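Local coordinates for SAHS4 (Ramazzottius varieornatus, PDB 5Z4G), which is probably a secreted, heat-soluble molecular shield that protects tardigrades during desiccation, and binds zinc on a fatty-acid-binding-protein-like beta-barrel, at residues A[72-77]-A[91-96]; A[87-92]-A[106-111]; A[25-30]-A[60-65]. All blocks are in the same frame, centred on the assembly; numbering follows the deposited sequence. Where two conformers were deposited one is given.

Contact 1: A[72-77]-A[91-96]; sequences DHYHVQ and FKMGQE. With ZN (zinc ion), chain C.
Tyr74 and Phe91 form an antiparallel hydrogen-bonded pair at the end of the hairpin between strands 74-79 and 86-91, in a beta-barrel resembling fatty-acid-binding proteins. Two backbone bonds close the pair: Tyr74 N to Phe91 O at 2.8 Å, and Phe91 N to Tyr74 O.

The tight part lies on the face carrying Tyr74, Val76 and Phe91. The planes of the two rings lie within 20° of each other, but the rings are offset with little mutual cover. What covers one face of Phe91 is instead Tyr74 CB, 3.8 Å from the ring centroid in a CH-pi contact. Phe91 CG sits between its own backbone N and carbonyl carbon (chi1 63°), which brings the ring back across the neighbouring strand, where Val76 CG1 meets its edge. Met93, bent at chi2, lays its CE over a face of the Tyr74 ring, 3.6 Å from CE1, with SD placed obliquely in a Met-aromatic contact. Trp24 and Lys67 also pack against Tyr74.

The other side is looser and wetter. A water accepts from Met93 N, in the type II turn from Lys92 to Gln95, and donates to Asp72 O over a long 3.3 Å. On the sheet face opposite Tyr74 and Phe91, near Ser90, His73 and His75 each give NE2 to a zinc ion at 2.1 Å; Glu68, Glu71 and two waters complete the site. Along this side the extended Lys92 chain passes His73 CB and ends in a salt bridge, its NZ reaching Asp72 OD2 on the syn side at 2.8 Å, 28° out of the carboxylate plane.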
loop_
_atom_site.group_PDB
_atom_site.type_symbol
_atom_site.label_atom_id
_atom_site.label_comp_id
_atom_site.label_asym_id
_atom_site.label_seq_id
_atom_site.Cartn_x
_atom_site.Cartn_y
_atom_site.Cartn_z
ATOM N N ASP A 72 10.609 17.249 4.884
ATOM C CA ASP A 72 10.960 16.177 5.828
ATOM C C ASP A 72 9.912 15.054 5.832
ATOM O O ASP A 72 9.935 14.161 6.685
ATOM C CB ASP A 72 11.140 16.754 7.242
ATOM C CG ASP A 72 9.843 17.309 7.825
ATOM O OD1 ASP A 72 8.886 17.558 7.060
ATOM O OD2 ASP A 72 9.780 17.490 9.057
ATOM N N HIS A 73 8.991 15.117 4.875
ATOM C CA HIS A 73 7.936 14.118 4.749
ATOM C C HIS A 73 7.926 13.499 3.355
ATOM O O HIS A 73 8.516 14.053 2.420
ATOM C CB HIS A 73 6.563 14.719 5.079
ATOM C CG HIS A 73 6.164 15.857 4.190
ATOM N ND1 HIS A 73 6.265 17.174 4.581
ATOM C CD2 HIS A 73 5.641 15.872 2.942
ATOM C CE1 HIS A 73 5.823 17.951 3.610
ATOM N NE2 HIS A 73 5.449 17.188 2.598
ATOM N N TYR A 74 7.276 12.341 3.250
ATOM C CA TYR A 74 7.031 11.657 1.986
ATOM C C TYR A 74 5.594 11.862 1.570
ATOM O O TYR A 74 4.735 12.117 2.416
ATOM C CB TYR A 74 7.293 10.143 2.133
ATOM C CG TYR A 74 8.747 9.822 2.330
ATOM C CD1 TYR A 74 9.329 9.853 3.602
ATOM C CD2 TYR A 74 9.564 9.532 1.232
ATOM C CE1 TYR A 74 10.682 9.595 3.770
ATOM C CE2 TYR A 74 10.910 9.256 1.391
ATOM C CZ TYR A 74 11.466 9.287 2.662
ATOM O OH TYR A 74 12.804 9.024 2.839
ATOM N N HIS A 75 5.335 11.735 0.273
ATOM C CA HIS A 75 3.976 11.753 -0.254
ATOM C C HIS A 75 3.611 10.411 -0.860
ATOM O O HIS A 75 4.463 9.709 -1.417
ATOM C CB HIS A 75 3.850 12.807 -1.336
ATOM C CG HIS A 75 3.754 14.206 -0.817
ATOM N ND1 HIS A 75 2.546 14.824 -0.579
ATOM C CD2 HIS A 75 4.710 15.103 -0.485
ATOM C CE1 HIS A 75 2.763 16.043 -0.115
ATOM N NE2 HIS A 75 4.068 16.237 -0.051
ATOM N N VAL A 76 2.329 10.081 -0.758
ATOM C CA VAL A 76 1.766 8.886 -1.380
ATOM C C VAL A 76 0.442 9.256 -2.029
ATOM O O VAL A 76 -0.329 10.051 -1.483
ATOM C CB VAL A 76 1.615 7.692 -0.387
ATOM C CG1 VAL A 76 0.765 8.073 0.829
ATOM C CG2 VAL A 76 1.058 6.443 -1.080
ATOM N N GLN A 77 0.199 8.670 -3.195
ATOM C CA GLN A 77 -1.047 8.825 -3.896
ATOM C C GLN A 77 -1.416 7.483 -4.488
ATOM O O GLN A 77 -0.577 6.826 -5.117
ATOM C CB GLN A 77 -0.910 9.885 -4.992
ATOM C CG GLN A 77 -2.174 10.146 -5.788
ATOM C CD GLN A 77 -1.897 11.025 -6.981
ATOM O OE1 GLN A 77 -1.287 10.591 -7.962
ATOM N NE2 GLN A 77 -2.339 12.272 -6.906
ATOM N N PHE A 91 3.369 11.593 4.933
ATOM C CA PHE A 91 3.750 10.923 6.174
ATOM C C PHE A 91 5.217 11.153 6.489
ATOM O O PHE A 91 6.027 11.437 5.603
ATOM C CB PHE A 91 3.409 9.412 6.124
ATOM C CG PHE A 91 4.157 8.632 5.060
ATOM C CD1 PHE A 91 5.397 8.034 5.336
ATOM C CD2 PHE A 91 3.616 8.478 3.779
ATOM C CE1 PHE A 91 6.076 7.307 4.353
ATOM C CE2 PHE A 91 4.302 7.770 2.796
ATOM C CZ PHE A 91 5.526 7.172 3.085
ATOM N N LYS A 92 5.544 11.018 7.765
ATOM C CA LYS A 92 6.924 11.047 8.230
ATOM C C LYS A 92 7.205 9.688 8.828
ATOM O O LYS A 92 6.357 9.139 9.537
ATOM C CB LYS A 92 7.137 12.156 9.271
ATOM C CG LYS A 92 6.862 13.549 8.721
ATOM C CD LYS A 92 7.146 14.658 9.716
ATOM C CE LYS A 92 6.712 15.983 9.122
ATOM N NZ LYS A 92 7.138 17.163 9.921
ATOM N N MET A 93 8.389 9.148 8.551
ATOM C CA MET A 93 8.776 7.850 9.115
ATOM C C MET A 93 8.668 7.833 10.632
ATOM O O MET A 93 9.135 8.746 11.318
ATOM C CB MET A 93 10.193 7.453 8.689
ATOM C CG MET A 93 10.356 7.286 7.194
ATOM S SD MET A 93 9.339 5.965 6.508
ATOM C CE MET A 93 9.712 6.228 4.774
ATOM N N GLY A 94 8.020 6.797 11.143
ATOM C CA GLY A 94 7.860 6.602 12.585
ATOM C C GLY A 94 6.797 7.438 13.282
ATOM O O GLY A 94 6.645 7.342 14.504
ATOM N N GLN A 95 6.058 8.247 12.524
ATOM C CA GLN A 95 5.023 9.108 13.107
ATOM C C GLN A 95 3.635 8.674 12.639
ATOM O O GLN A 95 3.392 8.512 11.438
ATOM C CB GLN A 95 5.290 10.586 12.782
ATOM C CG GLN A 95 6.675 11.057 13.232
ATOM C CD GLN A 95 6.921 12.528 12.991
ATOM O OE1 GLN A 95 6.012 13.263 12.649
ATOM N NE2 GLN A 95 8.169 12.959 13.160
ATOM N N GLU A 96 2.730 8.481 13.593
ATOM C CA GLU A 96 1.392 7.966 13.283
ATOM C C GLU A 96 0.567 8.954 12.453
ATOM O O GLU A 96 0.621 10.164 12.672
ATOM C CB GLU A 96 0.650 7.580 14.572
ATOM C CG GLU A 96 -0.585 6.714 14.363
ATOM C CD GLU A 96 -1.208 6.248 15.667
ATOM O OE1 GLU A 96 -1.715 7.097 16.428
ATOM O OE2 GLU A 96 -1.193 5.028 15.928
HETATM ZN ZN ZN C . 4.933 17.971 0.675
HETATM O O HOH W 1 10.199 10.945 7.284
HETATM O O HOH W 2 3.235 18.730 1.663
HETATM O O HOH W 3 4.107 19.116 -1.165
#

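Contact 2: A[87-92]-A[106-111]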
loop_
_atom_site.group_PDB
_atom_site.type_symbol
_atom_site.label_atom_id
_atom_site.label_comp_id
_atom_site.label_asym_id
_atom_site.label_seq_id
_atom_site.Cartn_x
_atom_site.Cartn_y
_atom_site.Cartn_z
ATOM N N MET A 87 -6.697 8.129 -2.839
ATOM C CA MET A 87 -6.073 8.523 -1.586
ATOM C C MET A 87 -4.854 9.371 -1.914
ATOM O O MET A 87 -4.126 9.071 -2.858
ATOM C CB MET A 87 -5.683 7.286 -0.767
ATOM C CG MET A 87 -5.081 7.574 0.605
ATOM S SD MET A 87 -3.293 7.822 0.577
ATOM C CE MET A 87 -2.728 6.121 0.515
ATOM N N GLU A 88 -4.641 10.423 -1.129
ATOM C CA GLU A 88 -3.475 11.294 -1.280
ATOM C C GLU A 88 -3.144 11.865 0.081
ATOM O O GLU A 88 -3.966 12.542 0.692
ATOM C CB GLU A 88 -3.731 12.397 -2.323
ATOM C CG GLU A 88 -2.671 13.490 -2.378
ATOM C CD GLU A 88 -2.316 13.929 -3.785
ATOM O OE1 GLU A 88 -3.188 13.887 -4.682
ATOM O OE2 GLU A 88 -1.149 14.331 -3.988
ATOM N N THR A 89 -1.946 11.561 0.560
ATOM C CA THR A 89 -1.526 12.004 1.880
ATOM C C THR A 89 -0.007 12.163 1.967
ATOM O O THR A 89 0.719 11.919 0.997
ATOM C CB THR A 89 -2.120 11.105 3.010
ATOM O OG1 THR A 89 -2.092 11.810 4.257
ATOM C CG2 THR A 89 -1.392 9.767 3.157
ATOM N N SER A 90 0.448 12.609 3.132
ATOM C CA SER A 90 1.862 12.735 3.427
ATOM C C SER A 90 2.132 12.039 4.750
ATOM O O SER A 90 1.229 11.884 5.572
ATOM C CB SER A 90 2.268 14.207 3.496
ATOM O OG SER A 90 1.437 14.912 4.395
ATOM N N PHE A 91 3.369 11.593 4.933
ATOM C CA PHE A 91 3.750 10.923 6.174
ATOM C C PHE A 91 5.217 11.153 6.489
ATOM O O PHE A 91 6.027 11.437 5.603
ATOM C CB PHE A 91 3.409 9.412 6.124
ATOM C CG PHE A 91 4.157 8.632 5.060
ATOM C CD1 PHE A 91 5.397 8.034 5.336
ATOM C CD2 PHE A 91 3.616 8.478 3.779
ATOM C CE1 PHE A 91 6.076 7.307 4.353
ATOM C CE2 PHE A 91 4.302 7.770 2.796
ATOM C CZ PHE A 91 5.526 7.172 3.085
ATOM N N LYS A 92 5.544 11.018 7.765
ATOM C CA LYS A 92 6.924 11.047 8.230
ATOM C C LYS A 92 7.205 9.688 8.828
ATOM O O LYS A 92 6.357 9.139 9.537
ATOM C CB LYS A 92 7.137 12.156 9.271
ATOM C CG LYS A 92 6.862 13.549 8.721
ATOM C CD LYS A 92 7.146 14.658 9.716
ATOM C CE LYS A 92 6.712 15.983 9.122
ATOM N NZ LYS A 92 7.138 17.163 9.921
ATOM N N LEU A 106 -8.512 4.428 10.100
ATOM C CA LEU A 106 -7.352 3.584 9.944
ATOM C C LEU A 106 -6.175 4.381 10.503
ATOM O O LEU A 106 -5.950 5.519 10.094
ATOM C CB LEU A 106 -7.171 3.284 8.452
ATOM C CG LEU A 106 -6.055 2.418 7.883
ATOM C CD1 LEU A 106 -6.538 1.728 6.615
ATOM C CD2 LEU A 106 -4.792 3.229 7.624
ATOM N N LYS A 107 -5.455 3.790 11.451
ATOM C CA LYS A 107 -4.228 4.376 11.983
ATOM C C LYS A 107 -3.038 3.654 11.367
ATOM O O LYS A 107 -3.053 2.438 11.221
ATOM C CB LYS A 107 -4.184 4.255 13.505
ATOM C CG LYS A 107 -5.262 5.046 14.226
ATOM C CD LYS A 107 -5.127 4.906 15.734
ATOM C CE LYS A 107 -6.333 5.494 16.441
ATOM N NZ LYS A 107 -6.202 5.418 17.922
ATOM N N TYR A 108 -2.008 4.396 10.988
ATOM C CA TYR A 108 -0.832 3.757 10.397
ATOM C C TYR A 108 0.484 4.424 10.779
ATOM O O TYR A 108 0.510 5.608 11.109
ATOM C CB TYR A 108 -0.958 3.696 8.861
ATOM C CG TYR A 108 -0.749 5.034 8.195
ATOM C CD1 TYR A 108 -1.811 5.929 8.037
ATOM C CD2 TYR A 108 0.529 5.426 7.753
ATOM C CE1 TYR A 108 -1.617 7.165 7.450
ATOM C CE2 TYR A 108 0.736 6.663 7.170
ATOM C CZ TYR A 108 -0.340 7.524 7.016
ATOM O OH TYR A 108 -0.137 8.744 6.432
ATOM N N VAL A 109 1.567 3.648 10.724
ATOM C CA VAL A 109 2.929 4.162 10.888
ATOM C C VAL A 109 3.812 3.524 9.823
ATOM O O VAL A 109 3.794 2.301 9.653
ATOM C CB VAL A 109 3.531 3.844 12.283
ATOM C CG1 VAL A 109 4.909 4.482 12.415
ATOM C CG2 VAL A 109 2.628 4.331 13.405
ATOM N N CYS A 110 4.577 4.353 9.116
ATOM C CA CYS A 110 5.535 3.877 8.114
ATOM C C CYS A 110 6.938 3.881 8.678
ATOM O O CYS A 110 7.340 4.830 9.340
ATOM C CB CYS A 110 5.506 4.759 6.876
ATOM S SG CYS A 110 3.956 4.650 5.984
ATOM N N THR A 111 7.679 2.806 8.410
ATOM C CA THR A 111 9.088 2.720 8.783
ATOM C C THR A 111 9.859 2.090 7.635
ATOM O O THR A 111 9.265 1.628 6.645
ATOM C CB THR A 111 9.300 1.877 10.062
ATOM O OG1 THR A 111 8.675 0.600 9.902
ATOM C CG2 THR A 111 8.742 2.585 11.311
HETATM O O HOH W 4 -2.201 10.443 6.571
HETATM O O HOH W 5 0.959 10.678 8.180
HETATM O O HOH W 6 4.421 7.129 9.082
#
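Strands 87-91 and 106-111 share no direct hydrogen bond: their axes come no closer than 9.2 Å and their N-to-C directions diverge by 57°. Phe91 packs on Cys110. A chi1 of -67° carries Cys110 SG over the Phe91 ring, offset toward the rim and 3.9 Å from the centroid, on the face opposite the one that Tyr74 CB covers, while Cys110 CB touches Phe91 CD1 at 3.6 Å. Tyr108 brings the edge of its ring to Phe91 CB, and its hydroxyl ends near the methyl CG2 of Thr89.

In this barrel of the fatty-acid-binding-protein type, the gap where backbone pairing lapses falls between the consecutive strands 86-91 and 97-101. Strand 97-101 is short, and strand 104-113 beyond it supplies the side chains and waters that meet strand 86-91. Tyr108 OH binds two waters. One, in the plane of the ring, leads to Thr89 OG1 at 2.7 Å; the other donates to Ser90 O, so the Thr89 hydroxyl and the Ser90 carbonyl are joined through water to the same hydroxyl. Nearer the turn a third water takes the N-H of Cys110 at 2.8 Å and donates to Lys92 O.

Contact 3: A[25-30]-A[60-65]; sequences LGKWES and KTLLKY
Gly26 and Tyr65, like Trp28 and Leu63, are hydrogen-bonded pairs of an antiparallel ladder between strands 26-30 and 62-65, the first strand of the barrel and the next. Most backbone bonds are nearly straight, as in Leu63 N to Trp28 O (2.8 Å, 166° at the hydrogen); Trp28 N to Leu63 O is short at 2.7 Å but bent to 137°. CA-H...O contacts fill the intervals, among them Lys64 CA to Gly26 O.

Ser30 extends the ladder with its side chain. Its N-H bonds to Thr61 O, and a chi1 of 61° turns OG back over its main chain to accept the N-H of Thr61 at 2.9 Å.

Aliphatic packing occupies both faces. Trp28 CB meets Leu63 CB on the inner one, where Tyr65 OH is hydrogen-bonded to a tetraethylene glycol, probably from the crystallisation liquor; on the other, the methylenes of Glu29 lie alongside Leu62, Glu29 CB 3.8 Å from Leu62 CD2, and Lys27, salt-bridged to the Ala161 carboxylate, crosses Lys64.

One salt-bridge cluster sits at the Ser30 end. Lys60 NZ donates to Ser30 O at 2.8 Å, in the carbonyl plane, and pairs with Asp32; its 3.3 Å bridge to Glu29 OE1 involves one of two conformers and is less certain. Held by Asp32 and the Ser30 carbonyl, Lys60 is probably kept protonated, and ties the end of strand 26-30 to the lead into strand 62-66.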
loop_
_atom_site.group_PDB
_atom_site.type_symbol
_atom_site.label_atom_id
_atom_site.label_comp_id
_atom_site.label_asym_id
_atom_site.label_seq_id
_atom_site.Cartn_x
_atom_site.Cartn_y
_atom_site.Cartn_z
ATOM N N LEU A 25 10.290 4.357 -4.163
ATOM C CA LEU A 25 9.968 5.674 -4.720
ATOM C C LEU A 25 9.739 5.578 -6.220
ATOM O O LEU A 25 10.517 4.947 -6.945
ATOM C CB LEU A 25 11.058 6.713 -4.403
ATOM C CG LEU A 25 11.264 7.122 -2.941
ATOM C CD1 LEU A 25 12.566 7.887 -2.803
ATOM C CD2 LEU A 25 10.099 7.941 -2.383
ATOM N N GLY A 26 8.662 6.200 -6.675
ATOM C CA GLY A 26 8.250 6.106 -8.080
ATOM C C GLY A 26 6.766 5.873 -8.218
ATOM O O GLY A 26 6.028 5.899 -7.218
ATOM N N LYS A 27 6.332 5.652 -9.458
ATOM C CA LYS A 27 4.930 5.358 -9.745
ATOM C C LYS A 27 4.808 3.928 -10.254
ATOM O O LYS A 27 5.664 3.451 -10.985
ATOM C CB LYS A 27 4.345 6.350 -10.748
ATOM C CG LYS A 27 2.826 6.354 -10.764
ATOM C CD LYS A 27 2.295 7.343 -11.771
ATOM C CE LYS A 27 0.793 7.495 -11.623
ATOM N NZ LYS A 27 0.254 8.563 -12.509
ATOM N N TRP A 28 3.734 3.254 -9.846
ATOM C CA TRP A 28 3.595 1.813 -9.988
ATOM C C TRP A 28 2.191 1.460 -10.460
ATOM O O TRP A 28 1.216 2.050 -9.999
ATOM C CB TRP A 28 3.840 1.145 -8.628
ATOM C CG TRP A 28 5.194 1.472 -8.053
ATOM C CD1 TRP A 28 5.496 2.445 -7.121
ATOM C CD2 TRP A 28 6.431 0.843 -8.390
ATOM N NE1 TRP A 28 6.849 2.439 -6.854
ATOM C CE2 TRP A 28 7.446 1.458 -7.610
ATOM C CE3 TRP A 28 6.777 -0.225 -9.246
ATOM C CZ2 TRP A 28 8.799 1.050 -7.679
ATOM C CZ3 TRP A 28 8.124 -0.627 -9.327
ATOM C CH2 TRP A 28 9.117 0.012 -8.545
ATOM N N GLU A 29 2.099 0.499 -11.376
ATOM C CA GLU A 29 0.815 0.001 -11.865
ATOM C C GLU A 29 0.673 -1.472 -11.519
ATOM O O GLU A 29 1.570 -2.266 -11.809
ATOM C CB GLU A 29 0.698 0.202 -13.380
ATOM C CG GLU A 29 -0.570 -0.383 -13.987
ATOM C CD GLU A 29 -0.521 -0.428 -15.503
ATOM O OE1 GLU A 29 -1.070 -1.382 -16.089
ATOM O OE2 GLU A 29 0.074 0.481 -16.112
ATOM N N SER A 30 -0.448 -1.836 -10.899
ATOM C CA SER A 30 -0.697 -3.235 -10.543
ATOM C C SER A 30 -0.703 -4.104 -11.801
ATOM O O SER A 30 -1.240 -3.706 -12.852
ATOM C CB SER A 30 -2.004 -3.377 -9.767
ATOM O OG SER A 30 -3.114 -2.942 -10.524
ATOM N N LYS A 60 -7.337 -1.431 -12.487
ATOM C CA LYS A 60 -5.945 -1.171 -12.105
ATOM C C LYS A 60 -5.832 -0.322 -10.846
ATOM O O LYS A 60 -6.697 0.504 -10.557
ATOM C CB LYS A 60 -5.191 -0.496 -13.257
ATOM C CG LYS A 60 -5.027 -1.367 -14.493
ATOM C CD LYS A 60 -4.033 -2.488 -14.243
ATOM C CE LYS A 60 -3.623 -3.156 -15.534
ATOM N NZ LYS A 60 -2.627 -4.225 -15.265
ATOM N N THR A 61 -4.749 -0.542 -10.109
ATOM C CA THR A 61 -4.328 0.342 -9.040
ATOM C C THR A 61 -3.056 1.036 -9.492
ATOM O O THR A 61 -2.117 0.382 -9.966
ATOM C CB THR A 61 -4.012 -0.452 -7.747
ATOM O OG1 THR A 61 -5.162 -1.194 -7.331
ATOM C CG2 THR A 61 -3.560 0.457 -6.600
ATOM N N LEU A 62 -3.032 2.354 -9.331
ATOM C CA LEU A 62 -1.818 3.136 -9.488
ATOM C C LEU A 62 -1.345 3.591 -8.118
ATOM O O LEU A 62 -2.125 4.099 -7.316
ATOM C CB LEU A 62 -2.042 4.333 -10.418
ATOM C CG LEU A 62 -2.586 4.027 -11.814
ATOM C CD1 LEU A 62 -2.697 5.308 -12.625
ATOM C CD2 LEU A 62 -1.747 2.986 -12.548
ATOM N N LEU A 63 -0.062 3.405 -7.854
ATOM C CA LEU A 63 0.517 3.793 -6.589
ATOM C C LEU A 63 1.710 4.701 -6.855
ATOM O O LEU A 63 2.553 4.388 -7.691
ATOM C CB LEU A 63 0.935 2.517 -5.869
ATOM C CG LEU A 63 1.730 2.536 -4.591
ATOM C CD1 LEU A 63 0.972 3.283 -3.514
ATOM C CD2 LEU A 63 1.929 1.076 -4.208
ATOM N N LYS A 64 1.785 5.830 -6.156
ATOM C CA LYS A 64 2.917 6.739 -6.331
ATOM C C LYS A 64 3.476 7.154 -4.981
ATOM O O LYS A 64 2.727 7.600 -4.120
ATOM C CB LYS A 64 2.516 7.971 -7.163
ATOM C CG LYS A 64 3.699 8.858 -7.561
ATOM C CD LYS A 64 3.356 9.802 -8.693
ATOM C CE LYS A 64 2.861 11.143 -8.194
ATOM N NZ LYS A 64 3.196 12.221 -9.167
ATOM N N TYR A 65 4.791 7.004 -4.816
ATOM C CA TYR A 65 5.517 7.488 -3.633
ATOM C C TYR A 65 6.564 8.471 -4.103
ATOM O O TYR A 65 7.280 8.188 -5.067
ATOM C CB TYR A 65 6.229 6.325 -2.916
ATOM C CG TYR A 65 5.323 5.415 -2.136
ATOM C CD1 TYR A 65 4.880 5.777 -0.862
ATOM C CD2 TYR A 65 4.945 4.168 -2.641
ATOM C CE1 TYR A 65 4.060 4.938 -0.117
ATOM C CE2 TYR A 65 4.123 3.320 -1.904
ATOM C CZ TYR A 65 3.678 3.716 -0.652
ATOM O OH TYR A 65 2.849 2.893 0.060
#

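Overall arrangement
From the N terminus, contact 3 comes first: it brings strand 26-30 against strand 62-66 and closes a loop of 29 residues that holds the helices 38-44 and 49-52. The chain then passes into strand 74-79, which pairs with strand 62-66 through Gln77 O and Lys64 N, and contact 1 closes the following hairpin. Contact 2 starts inside that hairpin, on strand 86-91, and reaches over strand 97-101 to strand 104-113, so the loops of contacts 1 and 2 cross rather than nest, sharing Phe91 and Lys92, while contact 3 precedes both in series. Gly94 N to Cys110 O, a probable hydrogen bond, also links contacts 1 and 2. Phe91 touches Tyr65, joining contact 3 to both.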